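Local coordinates for Nop domain-containing protein (PDB 1NT2), which probably binds box C/D guide RNA as the Nop5p partner of fibrillarin in archaeal small ribonucleoprotein particles, at residues Pro206-Leu211 / Ile248-Tyr252. Numbering follows the deposited sequence.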
loop_
_atom_site.group_PDB
_atom_site.type_symbol
_atom_site.label_atom_id
_atom_site.label_comp_id
_atom_site.label_asym_id
_atom_site.label_seq_id
_atom_site.Cartn_x
_atom_site.Cartn_y
_atom_site.Cartn_z
ATOM N N PRO B 206 20.661 -5.687 23.451
ATOM C CA PRO B 206 20.855 -5.337 24.858
ATOM C C PRO B 206 22.061 -4.429 25.100
ATOM O O PRO B 206 21.918 -3.345 25.659
ATOM C CB PRO B 206 21.007 -6.699 25.521
ATOM C CG PRO B 206 20.042 -7.528 24.741
ATOM C CD PRO B 206 20.316 -7.114 23.308
ATOM N N PHE B 207 23.242 -4.865 24.671
ATOM C CA PHE B 207 24.461 -4.081 24.861
ATOM C C PHE B 207 24.328 -2.624 24.451
ATOM O O PHE B 207 24.990 -1.749 25.013
ATOM C CB PHE B 207 25.632 -4.714 24.112
ATOM C CG PHE B 207 26.091 -6.018 24.697
ATOM C CD1 PHE B 207 25.860 -6.313 26.033
ATOM C CD2 PHE B 207 26.795 -6.931 23.923
ATOM C CE1 PHE B 207 26.324 -7.497 26.596
ATOM C CE2 PHE B 207 27.268 -8.123 24.474
ATOM C CZ PHE B 207 27.031 -8.404 25.814
ATOM N N ILE B 208 23.489 -2.358 23.459
ATOM C CA ILE B 208 23.273 -0.990 23.035
ATOM C C ILE B 208 22.176 -0.400 23.922
ATOM O O ILE B 208 22.404 0.574 24.631
ATOM C CB ILE B 208 22.845 -0.915 21.554
ATOM C CG1 ILE B 208 23.970 -1.436 20.668
ATOM C CG2 ILE B 208 22.525 0.511 21.167
ATOM C CD1 ILE B 208 23.690 -1.301 19.200
ATOM N N ARG B 209 21.001 -1.021 23.905
ATOM C CA ARG B 209 19.858 -0.555 24.693
ATOM C C ARG B 209 20.105 -0.199 26.157
ATOM O O ARG B 209 19.429 0.673 26.688
ATOM C CB ARG B 209 18.717 -1.578 24.655
ATOM C CG ARG B 209 17.718 -1.428 23.510
ATOM C CD ARG B 209 16.405 -2.143 23.853
ATOM N NE ARG B 209 16.625 -3.520 24.302
ATOM C CZ ARG B 209 16.137 -4.035 25.430
ATOM N NH1 ARG B 209 15.390 -3.292 26.242
ATOM N NH2 ARG B 209 16.401 -5.298 25.753
ATOM N N THR B 210 21.047 -0.860 26.823
ATOM C CA THR B 210 21.275 -0.560 28.236
ATOM C C THR B 210 22.513 0.270 28.547
ATOM O O THR B 210 23.344 -0.099 29.379
ATOM C CB THR B 210 21.310 -1.847 29.073
ATOM O OG1 THR B 210 22.338 -2.715 28.586
ATOM C CG2 THR B 210 19.977 -2.553 28.984
ATOM N N LEU B 211 22.609 1.411 27.879
ATOM C CA LEU B 211 23.714 2.337 28.058
ATOM C C LEU B 211 23.098 3.702 28.374
ATOM O O LEU B 211 21.970 3.765 28.855
ATOM C CB LEU B 211 24.559 2.365 26.783
ATOM C CG LEU B 211 25.267 1.039 26.488
ATOM C CD1 LEU B 211 26.016 1.154 25.177
ATOM C CD2 LEU B 211 26.221 0.687 27.631
ATOM N N ILE B 248 32.893 -8.091 22.178
ATOM C CA ILE B 248 31.678 -7.317 22.395
ATOM C C ILE B 248 31.286 -7.154 23.862
ATOM O O ILE B 248 30.990 -6.048 24.308
ATOM C CB ILE B 248 30.501 -7.942 21.639
ATOM C CG1 ILE B 248 30.926 -8.302 20.209
ATOM C CG2 ILE B 248 29.341 -6.970 21.606
ATOM C CD1 ILE B 248 31.396 -7.122 19.369
ATOM N N ARG B 249 31.269 -8.257 24.605
ATOM C CA ARG B 249 30.922 -8.221 26.025
ATOM C C ARG B 249 31.935 -7.368 26.765
ATOM O O ARG B 249 31.582 -6.554 27.609
ATOM C CB ARG B 249 30.930 -9.636 26.617
ATOM C CG ARG B 249 30.738 -9.707 28.135
ATOM C CD ARG B 249 29.325 -9.314 28.545
ATOM N NE ARG B 249 29.118 -9.380 29.993
ATOM C CZ ARG B 249 27.976 -9.068 30.604
ATOM N NH1 ARG B 249 26.927 -8.667 29.896
ATOM N NH2 ARG B 249 27.885 -9.155 31.926
ATOM N N ARG B 250 33.205 -7.579 26.443
ATOM C CA ARG B 250 34.289 -6.838 27.062
ATOM C C ARG B 250 34.121 -5.338 26.807
ATOM O O ARG B 250 34.032 -4.547 27.745
ATOM C CB ARG B 250 35.622 -7.312 26.484
ATOM C CG ARG B 250 36.849 -6.726 27.158
ATOM C CD ARG B 250 38.098 -7.034 26.352
ATOM N NE ARG B 250 38.146 -8.428 25.907
ATOM C CZ ARG B 250 38.302 -9.478 26.709
ATOM N NH1 ARG B 250 38.428 -9.316 28.020
ATOM N NH2 ARG B 250 38.345 -10.699 26.193
ATOM N N ARG B 251 34.074 -4.959 25.532
ATOM C CA ARG B 251 33.924 -3.559 25.134
ATOM C C ARG B 251 32.678 -2.981 25.789
ATOM O O ARG B 251 32.562 -1.775 25.993
ATOM C CB ARG B 251 33.809 -3.467 23.605
ATOM C CG ARG B 251 34.151 -2.109 22.988
ATOM C CD ARG B 251 33.082 -1.061 23.259
ATOM N NE ARG B 251 33.289 0.174 22.498
ATOM C CZ ARG B 251 34.397 0.909 22.536
ATOM N NH1 ARG B 251 35.417 0.540 23.295
ATOM N NH2 ARG B 251 34.477 2.023 21.822
ATOM N N TYR B 252 31.749 -3.865 26.121
ATOM C CA TYR B 252 30.505 -3.471 26.757
ATOM C C TYR B 252 30.766 -3.059 28.201
ATOM O O TYR B 252 30.309 -2.006 28.646
ATOM C CB TYR B 252 29.520 -4.635 26.714
ATOM C CG TYR B 252 28.202 -4.369 27.388
ATOM C CD1 TYR B 252 27.331 -3.397 26.908
ATOM C CD2 TYR B 252 27.805 -5.124 28.486
ATOM C CE1 TYR B 252 26.092 -3.190 27.504
ATOM C CE2 TYR B 252 26.571 -4.925 29.083
ATOM C CZ TYR B 252 25.720 -3.960 28.588
ATOM O OH TYR B 252 24.490 -3.783 29.172
#
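One face of the Tyr-252 ring lies against Phe-207, whose CD1 sits over the middle of the tyrosine ring, 3.1 Å from the plane of that ring, while Thr-210 OG1 meets the same ring at its edge, in plane with it. One face of the Phe-207 ring in turn receives Tyr-252 CB, set off from the centre of the phenyl ring, and its edge is met by NH1 of Arg-249. The two rings tilt against each other, their centroids 4.1 Å apart and their planes at 36°. The trans chi1 of Tyr-252 (178°) carries the phenol across to the short helix 206-209. There its OH forms a hydrogen bond with Thr-210 OG1; either hydroxyl could be the donor. A threonine suits this place just past the helix: its N still bonds to Pro-206 O, and its hydroxyl sits near both that carbonyl and the phenol. Phenylalanine suits the buried position between the helices: CG2 of Ile-248 packs on its CD2, and the aliphatic CD of the solvent-exposed Arg-249 lies 3.7 Å from CZ. Leu-211 CD2 adds an apolar contact at CE1 of the tyrosine. Replacing Tyr-252 with an alanine is likely to leave the Thr-210 hydroxyl without its phenol partner and open a gap beside the Phe-207 ring. Ile-248 and Leu-211 also touch Phe-222 and Met-219 of helix 217-236, respectively. The arrangement is helix-to-helix packing within the largely helical Nop family region, where two aromatic rings and one hydroxyl-hydroxyl hydrogen bond join helix 206-209 and its exit to the C-terminal helix 243-254.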